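PDB 3SUL: cerato-platanin-like protein from Moniliophthora perniciosa, which is a secreted fungal protein of the cerato-platanin family with a double-psi beta-barrel fold, whose precise function is not established. Local coordinates for residues A[60-65]-A[112-117]; A[40-45]-A[76-81]; A[46-51]-A[81-86]. All coordinates share one frame; numbering follows the deposited sequence.

Contact 1. Residues A[60-65]-A[112-117]; sequences CGTCYQ and ATLVDK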
loop_
_atom_site.group_PDB
_atom_site.type_symbol
_atom_site.label_atom_id
_atom_site.label_comp_id
_atom_site.label_asym_id
_atom_site.label_seq_id
_atom_site.Cartn_x
_atom_site.Cartn_y
_atom_site.Cartn_z
ATOM N N CYS A 60 -9.028 -2.163 5.782
ATOM C CA CYS A 60 -8.489 -0.801 5.648
ATOM C C CYS A 60 -7.461 -0.591 6.742
ATOM O O CYS A 60 -7.697 -0.891 7.928
ATOM C CB CYS A 60 -9.589 0.235 5.908
ATOM S SG CYS A 60 -10.431 0.536 4.388
ATOM N N GLY A 61 -6.302 -0.033 6.360
ATOM C CA GLY A 61 -5.327 0.167 7.401
ATOM C C GLY A 61 -4.557 -1.062 7.827
ATOM O O GLY A 61 -3.874 -1.029 8.855
ATOM N N THR A 62 -4.675 -2.130 7.086
ATOM C CA THR A 62 -3.842 -3.298 7.424
ATOM C C THR A 62 -2.488 -3.146 6.810
ATOM O O THR A 62 -2.277 -2.452 5.840
ATOM C CB THR A 62 -4.491 -4.603 6.922
ATOM O OG1 THR A 62 -4.954 -4.445 5.580
ATOM C CG2 THR A 62 -5.586 -4.877 7.832
ATOM N N CYS A 63 -1.586 -3.904 7.351
ATOM C CA CYS A 63 -0.168 -3.770 7.018
ATOM C C CYS A 63 0.355 -5.060 6.318
ATOM O O CYS A 63 0.171 -6.172 6.826
ATOM C CB CYS A 63 0.522 -3.496 8.296
ATOM S SG CYS A 63 2.336 -3.373 8.175
ATOM N N TYR A 64 1.029 -4.875 5.207
ATOM C CA TYR A 64 1.540 -6.019 4.469
ATOM C C TYR A 64 3.033 -5.924 4.388
ATOM O O TYR A 64 3.604 -4.838 4.117
ATOM C CB TYR A 64 0.983 -6.099 3.061
ATOM C CG TYR A 64 -0.488 -6.310 3.174
ATOM C CD1 TYR A 64 -1.073 -7.614 3.139
ATOM C CD2 TYR A 64 -1.301 -5.213 3.384
ATOM C CE1 TYR A 64 -2.464 -7.766 3.287
ATOM C CE2 TYR A 64 -2.653 -5.360 3.534
ATOM C CZ TYR A 64 -3.242 -6.616 3.481
ATOM O OH TYR A 64 -4.640 -6.637 3.648
ATOM N N GLN A 65 3.667 -7.039 4.698
ATOM C CA GLN A 65 5.086 -7.072 4.497
ATOM C C GLN A 65 5.208 -7.707 3.133
ATOM O O GLN A 65 4.727 -8.832 2.921
ATOM C CB GLN A 65 5.655 -7.872 5.653
ATOM C CG GLN A 65 7.060 -8.183 5.502
ATOM C CD GLN A 65 7.433 -9.437 6.311
ATOM O OE1 GLN A 65 7.433 -9.404 7.519
ATOM N NE2 GLN A 65 7.689 -10.547 5.622
ATOM N N ALA A 112 3.628 -11.414 -0.380
ATOM C CA ALA A 112 3.142 -10.536 0.684
ATOM C C ALA A 112 2.473 -11.280 1.808
ATOM O O ALA A 112 1.826 -12.304 1.556
ATOM C CB ALA A 112 2.170 -9.496 0.151
ATOM N N THR A 113 2.596 -10.739 3.025
ATOM C CA THR A 113 2.138 -11.288 4.279
ATOM C C THR A 113 1.539 -10.223 5.140
ATOM O O THR A 113 2.145 -9.202 5.403
ATOM C CB THR A 113 3.314 -11.982 5.056
ATOM O OG1 THR A 113 3.689 -13.100 4.277
ATOM C CG2 THR A 113 2.927 -12.407 6.516
ATOM N N LEU A 114 0.322 -10.475 5.608
ATOM C CA LEU A 114 -0.315 -9.593 6.553
ATOM C C LEU A 114 0.414 -9.685 7.871
ATOM O O LEU A 114 0.711 -10.784 8.335
ATOM C CB LEU A 114 -1.801 -10.049 6.777
ATOM C CG LEU A 114 -2.598 -9.221 7.769
ATOM C CD1 LEU A 114 -2.863 -7.915 7.114
ATOM C CD2 LEU A 114 -3.983 -9.912 8.099
ATOM N N VAL A 115 0.753 -8.538 8.465
ATOM C CA VAL A 115 1.513 -8.489 9.693
ATOM C C VAL A 115 0.881 -7.448 10.576
ATOM O O VAL A 115 0.016 -6.672 10.122
ATOM C CB VAL A 115 3.035 -8.196 9.404
ATOM C CG1 VAL A 115 3.610 -9.277 8.470
ATOM C CG2 VAL A 115 3.198 -6.746 8.827
ATOM N N ASP A 116 1.278 -7.410 11.826
ATOM C CA ASP A 116 0.802 -6.460 12.782
ATOM C C ASP A 116 0.936 -5.076 12.233
ATOM O O ASP A 116 1.907 -4.755 11.579
ATOM C CB ASP A 116 1.595 -6.563 14.035
ATOM C CG ASP A 116 1.134 -7.711 14.900
ATOM O OD1 ASP A 116 0.673 -8.732 14.344
ATOM O OD2 ASP A 116 1.194 -7.560 16.146
ATOM N N LYS A 117 -0.083 -4.286 12.487
ATOM C CA LYS A 117 -0.127 -2.878 12.087
ATOM C C LYS A 117 1.166 -2.158 12.477
ATOM O O LYS A 117 1.555 -1.203 11.801
ATOM C CB LYS A 117 -1.250 -2.284 12.915
ATOM C CG LYS A 117 -1.870 -1.101 12.481
ATOM C CD LYS A 117 -3.049 -0.735 13.444
ATOM C CE LYS A 117 -2.808 -0.756 14.980
ATOM N NZ LYS A 117 -3.404 0.491 15.560
HETATM O O HOH W 1 -2.216 -5.487 9.542
#
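L114 lays its CD1 methyl over one face of the Y64 ring, a CH-pi contact with L114 CD1 4.2 Å from the Y64 ring centroid and 26° off the normal. Followed outward, the Y64 side chain starts with CB, whose nearest atom across the contact is the carbonyl O of T113. CG stands anti to the carbonyl carbon (chi1 -64°); beyond it Y64 CD1 lies by the backbone N and CA of L114, while CE1 and CZ touch L114 CD1, CE1 at 3.9 Å. OH ends near the same methyl and is hydrogen-bonded to T51, and F87 meets the ring edge-to-face. The methyl also packs on T62 CB, 3.7 Å from L114 CD1, so leucine bridges the aromatic ring and the threonine. Y64 and L114 ride on two antiparallel neighbours of the double-psi beta-barrel, strands 63-68 and 107-115, where they form a non-hydrogen-bonded pair. Next to them Q65 and T113 exchange both backbone bonds, the shorter from Q65 N to T113 O at 2.7 Å. V115 N bonds to C63 O at 2.9 Å and 165°, and a water joins C63 N to V115 O, accepting from the first and donating to the second. On the sheet face opposite Y64, C63 SG, anti to its backbone N, meets V115 CG2 at 3.5 Å and is tied by a disulfide to C120. V115 CG1 packs on Q65 CB at 3.8 Å, the two side chains crossing at about a right angle, and H76 of strand 73-80 touches both.

Contact 2. Residues A[40-45]-A[76-81]; sequences GSVPSY and HVVGVD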
loop_
_atom_site.group_PDB
_atom_site.type_symbol
_atom_site.label_atom_id
_atom_site.label_comp_id
_atom_site.label_asym_id
_atom_site.label_seq_id
_atom_site.Cartn_x
_atom_site.Cartn_y
_atom_site.Cartn_z
ATOM N N GLY A 40 0.612 11.156 3.205
ATOM C CA GLY A 40 1.894 11.468 3.797
ATOM C C GLY A 40 1.917 11.478 5.313
ATOM O O GLY A 40 2.990 11.396 5.899
ATOM N N SER A 41 0.773 11.501 5.987
ATOM C CA SER A 41 0.747 11.428 7.385
ATOM C C SER A 41 0.917 10.015 7.908
ATOM O O SER A 41 1.021 9.827 9.080
ATOM C CB SER A 41 -0.509 12.093 7.991
ATOM O OG SER A 41 -1.624 11.338 7.503
ATOM N N VAL A 42 0.930 9.038 7.028
ATOM C CA VAL A 42 1.123 7.646 7.468
ATOM C C VAL A 42 2.588 7.358 7.350
ATOM O O VAL A 42 3.143 7.530 6.269
ATOM C CB VAL A 42 0.337 6.661 6.600
ATOM C CG1 VAL A 42 0.565 5.207 7.037
ATOM C CG2 VAL A 42 -1.104 7.039 6.568
ATOM N N PRO A 43 3.164 6.748 8.390
ATOM C CA PRO A 43 4.604 6.516 8.424
ATOM C C PRO A 43 4.997 5.205 7.734
ATOM O O PRO A 43 5.724 4.364 8.251
ATOM C CB PRO A 43 4.903 6.594 9.908
ATOM C CG PRO A 43 3.676 5.982 10.554
ATOM C CD PRO A 43 2.570 6.593 9.708
ATOM N N SER A 44 4.412 5.022 6.555
ATOM C CA SER A 44 4.597 3.831 5.813
ATOM C C SER A 44 4.240 4.157 4.399
ATOM O O SER A 44 3.454 5.060 4.131
ATOM C CB SER A 44 3.633 2.755 6.331
ATOM O OG SER A 44 3.842 1.550 5.669
ATOM N N TYR A 45 4.699 3.333 3.472
ATOM C CA TYR A 45 4.137 3.341 2.168
ATOM C C TYR A 45 2.690 2.939 2.338
ATOM O O TYR A 45 2.327 2.136 3.207
ATOM C CB TYR A 45 4.784 2.284 1.258
ATOM C CG TYR A 45 6.251 2.487 0.999
ATOM C CD1 TYR A 45 6.706 3.660 0.387
ATOM C CD2 TYR A 45 7.173 1.482 1.270
ATOM C CE1 TYR A 45 8.065 3.849 0.134
ATOM C CE2 TYR A 45 8.562 1.660 1.030
ATOM C CZ TYR A 45 8.969 2.869 0.426
ATOM O OH TYR A 45 10.289 3.027 0.139
ATOM N N HIS A 76 7.030 -2.519 3.747
ATOM C CA HIS A 76 5.738 -2.573 4.396
ATOM C C HIS A 76 4.780 -1.596 3.748
ATOM O O HIS A 76 5.111 -0.449 3.461
ATOM C CB HIS A 76 5.893 -2.306 5.862
ATOM C CG HIS A 76 6.607 -3.407 6.573
ATOM N ND1 HIS A 76 7.986 -3.468 6.671
ATOM C CD2 HIS A 76 6.129 -4.496 7.227
ATOM C CE1 HIS A 76 8.316 -4.554 7.358
ATOM N NE2 HIS A 76 7.208 -5.202 7.694
ATOM N N VAL A 77 3.607 -2.070 3.438
ATOM C CA VAL A 77 2.585 -1.240 2.812
ATOM C C VAL A 77 1.319 -1.292 3.634
ATOM O O VAL A 77 0.870 -2.359 4.068
ATOM C CB VAL A 77 2.374 -1.705 1.326
ATOM C CG1 VAL A 77 1.218 -0.921 0.704
ATOM C CG2 VAL A 77 3.707 -1.477 0.568
ATOM N N VAL A 78 0.706 -0.124 3.829
ATOM C CA VAL A 78 -0.585 -0.050 4.512
ATOM C C VAL A 78 -1.619 -0.012 3.416
ATOM O O VAL A 78 -1.555 0.837 2.495
ATOM C CB VAL A 78 -0.728 1.200 5.319
ATOM C CG1 VAL A 78 -2.143 1.262 5.978
ATOM C CG2 VAL A 78 0.302 1.141 6.389
ATOM N N GLY A 79 -2.548 -0.938 3.529
ATOM C CA GLY A 79 -3.646 -1.057 2.500
ATOM C C GLY A 79 -4.630 0.075 2.801
ATOM O O GLY A 79 -5.095 0.226 3.924
ATOM N N VAL A 80 -4.912 0.919 1.794
ATOM C CA VAL A 80 -5.804 2.043 2.064
ATOM C C VAL A 80 -6.810 2.195 0.955
ATOM O O VAL A 80 -7.626 3.087 1.022
ATOM C CB VAL A 80 -5.045 3.373 2.186
ATOM C CG1 VAL A 80 -3.996 3.286 3.276
ATOM C CG2 VAL A 80 -4.356 3.747 0.880
ATOM N N ASP A 81 -6.700 1.378 -0.093
ATOM C CA ASP A 81 -7.634 1.541 -1.200
ATOM C C ASP A 81 -7.879 0.193 -1.897
ATOM O O ASP A 81 -7.193 -0.773 -1.692
ATOM C CB ASP A 81 -7.162 2.613 -2.199
ATOM C CG ASP A 81 -8.326 3.173 -3.008
ATOM O OD1 ASP A 81 -9.485 2.833 -2.657
ATOM O OD2 ASP A 81 -8.057 3.918 -3.943
HETATM O O HOH W 2 6.766 1.439 4.661
#
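Y45 enters strand 45-49 of the double-psi beta-barrel alongside strand 73-80, and its carbonyl O takes the one direct backbone hydrogen bond between residues 40-45 and 76-81, from V78 N at 2.8 Å and 164°. The same oxygen accepts from S44 OG at 2.9 Å, so two donors grip it. S44 OG reaches there because it stands anti to its own backbone N (chi1 -177°), beside the carbonyl carbon that leads into Y45. A water completes the polar link, accepting from Y45 N and donating to H76 O, so the water links the Y45 and H76 peptides. V77 CA adds a CA-H...O contact to Y45 O.

Apolar contact is centred on V78. Its CG2 methyl packs against S44 CB at 3.7 Å, has S44 OG 3.6 Å away, and meets V42 CG1 at 4.1 Å, the two valines crossing obliquely; V42 also touches F19, and V78 reaches V46 and C120. An alanine in place of S44 would probably leave Y45 O with one fewer donor and cost V78 CG2 its contact with OG, while the packing on CB would stay. Y45 CB also packs on V77 CG2, at 4.0 Å.

The Y45 ring is turned to helix 91-98, touching R92 and A93, while its OH bonds to D96. Its near end stays with the strand: H76 O sits at the ring edge, close to the ring plane, 3.6 Å from Y45 CD2.

Contact 3. Residues A[46-51]-A[81-86]; sequences VGAVDT and DVAGNG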
loop_
_atom_site.group_PDB
_atom_site.type_symbol
_atom_site.label_atom_id
_atom_site.label_comp_id
_atom_site.label_asym_id
_atom_site.label_seq_id
_atom_site.Cartn_x
_atom_site.Cartn_y
_atom_site.Cartn_z
ATOM N N VAL A 46 1.877 3.495 1.478
ATOM C CA VAL A 46 0.459 3.144 1.382
ATOM C C VAL A 46 0.134 2.714 -0.023
ATOM O O VAL A 46 0.795 3.071 -1.006
ATOM C CB VAL A 46 -0.482 4.293 1.762
ATOM C CG1 VAL A 46 -0.238 4.720 3.206
ATOM C CG2 VAL A 46 -0.250 5.522 0.756
ATOM N N GLY A 47 -0.903 1.956 -0.104
ATOM C CA GLY A 47 -1.176 1.274 -1.348
ATOM C C GLY A 47 -2.579 0.777 -1.385
ATOM O O GLY A 47 -3.316 0.632 -0.370
ATOM N N ALA A 48 -2.998 0.435 -2.613
ATOM C CA ALA A 48 -4.191 -0.306 -2.732
ATOM C C ALA A 48 -3.846 -1.802 -2.712
ATOM O O ALA A 48 -2.768 -2.248 -3.178
ATOM C CB ALA A 48 -4.984 0.058 -4.025
ATOM N N VAL A 49 -4.776 -2.528 -2.158
ATOM C CA VAL A 49 -4.663 -3.983 -2.052
ATOM C C VAL A 49 -5.959 -4.647 -2.369
ATOM O O VAL A 49 -7.048 -4.151 -2.074
ATOM C CB VAL A 49 -4.117 -4.427 -0.655
ATOM C CG1 VAL A 49 -5.048 -4.068 0.456
ATOM C CG2 VAL A 49 -3.828 -5.917 -0.600
ATOM N N ASP A 50 -5.865 -5.824 -2.975
ATOM C CA ASP A 50 -7.104 -6.447 -3.403
ATOM C C ASP A 50 -7.920 -7.039 -2.259
ATOM O O ASP A 50 -9.028 -7.516 -2.468
ATOM C CB ASP A 50 -6.854 -7.430 -4.550
ATOM C CG ASP A 50 -5.884 -8.563 -4.178
ATOM O OD1 ASP A 50 -5.705 -8.867 -2.966
ATOM O OD2 ASP A 50 -5.363 -9.152 -5.168
ATOM N N THR A 51 -7.393 -6.991 -1.039
ATOM C CA THR A 51 -8.153 -7.369 0.177
ATOM C C THR A 51 -9.171 -6.290 0.607
ATOM O O THR A 51 -10.037 -6.517 1.453
ATOM C CB THR A 51 -7.230 -7.582 1.407
ATOM O OG1 THR A 51 -6.340 -6.467 1.522
ATOM C CG2 THR A 51 -6.384 -8.787 1.251
ATOM N N ASP A 81 -6.700 1.378 -0.093
ATOM C CA ASP A 81 -7.634 1.541 -1.200
ATOM C C ASP A 81 -7.879 0.193 -1.897
ATOM O O ASP A 81 -7.193 -0.773 -1.692
ATOM C CB ASP A 81 -7.162 2.613 -2.199
ATOM C CG ASP A 81 -8.326 3.173 -3.008
ATOM O OD1 ASP A 81 -9.485 2.833 -2.657
ATOM O OD2 ASP A 81 -8.057 3.918 -3.943
ATOM N N VAL A 82 -8.878 0.167 -2.742
ATOM C CA VAL A 82 -9.227 -1.034 -3.497
ATOM C C VAL A 82 -8.212 -1.228 -4.611
ATOM O O VAL A 82 -7.906 -0.301 -5.389
ATOM C CB VAL A 82 -10.645 -0.835 -4.080
ATOM C CG1 VAL A 82 -11.053 -2.078 -4.968
ATOM C CG2 VAL A 82 -11.623 -0.675 -2.967
ATOM N N ALA A 83 -7.626 -2.438 -4.691
ATOM C CA ALA A 83 -6.899 -2.791 -5.926
ATOM C C ALA A 83 -7.669 -3.933 -6.532
ATOM O O ALA A 83 -8.296 -4.707 -5.801
ATOM C CB ALA A 83 -5.466 -3.191 -5.690
ATOM N N GLY A 84 -7.655 -3.982 -7.862
ATOM C CA GLY A 84 -8.266 -5.105 -8.586
ATOM C C GLY A 84 -7.456 -6.365 -8.382
ATOM O O GLY A 84 -7.975 -7.443 -8.022
ATOM N N ASN A 85 -6.152 -6.213 -8.575
ATOM C CA ASN A 85 -5.294 -7.357 -8.493
ATOM C C ASN A 85 -3.977 -7.018 -7.830
ATOM O O ASN A 85 -3.154 -6.163 -8.316
ATOM C CB ASN A 85 -5.119 -7.996 -9.901
ATOM C CG ASN A 85 -4.343 -9.286 -9.858
ATOM O OD1 ASN A 85 -4.614 -10.159 -9.036
ATOM N ND2 ASN A 85 -3.362 -9.413 -10.751
ATOM N N GLY A 86 -3.792 -7.669 -6.703
ATOM C CA GLY A 86 -2.508 -7.601 -6.013
ATOM C C GLY A 86 -2.410 -6.269 -5.278
ATOM O O GLY A 86 -3.300 -5.899 -4.563
#
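D50 closes one end of this contact with its carboxylate: OD2 accepts from G86 N at 2.7 Å and 158°, the donor lying 52° out of the carboxylate plane. In return G86 O takes a weak bond from D50 N, so D50 and G86 hold each other through both side chain and backbone. G86 also sets its O near V49 CA in a CA-H...O contact.

Further back, residues 46-49 and the chain from D81 run parallel, as neighbouring parts of the double-psi beta-barrel. V49 serves both ways: its N donates to D81 O at 3.0 Å, and its O accepts from A83 N at 3.2 Å. In the second bond A83 N stands above the V49 carbonyl plane, 80° out of it. G47 O receives a long, weak bond from D81 N, having a shorter one from V80. The D81 carboxylate turns outward: OD1 accepts from A23 N and, weakly, from V82 N.

Between these polar rungs small side chains allow close approach. A48 CB lies 3.7 Å from A83 CB and also touches D81 CB, with N88 and Y12 alongside.

Mostly backbone donors and acceptors are paired here. Two aspartates add side-chain acceptors for peptide N-H groups: D50 at the end of the strand ladder, and D81 through OD1 at the corner of the chain, where its hold on V82 N is weak. A negative charge on D50 would probably strengthen its hold on G86 N.

How the contacts relate
All three contacts belong to one mixed sheet of the double-psi beta-barrel, and each mixes buried and more open residues. Contact 1 lies farthest from the chain centre, about 9 Å between centres, and four of its touching residues are exposed; none of those in contact 2, about 6 Å away, are. Strand 73-80 joins contacts 1 and 2 as neighbour of strand 63-68. Contacts 2 and 3 share D81, and strand 45-49 of contact 3 lies beside strand 73-80 of contact 2, with G47 bonded to V78 and V80. Y64 OH to T51 OG1 links contacts 1 and 3. Antiparallel rungs and aromatic packing mark contact 1, valine packing and a water contact 2, parallel backbone bonds and one carboxylate-to-peptide bond contact 3.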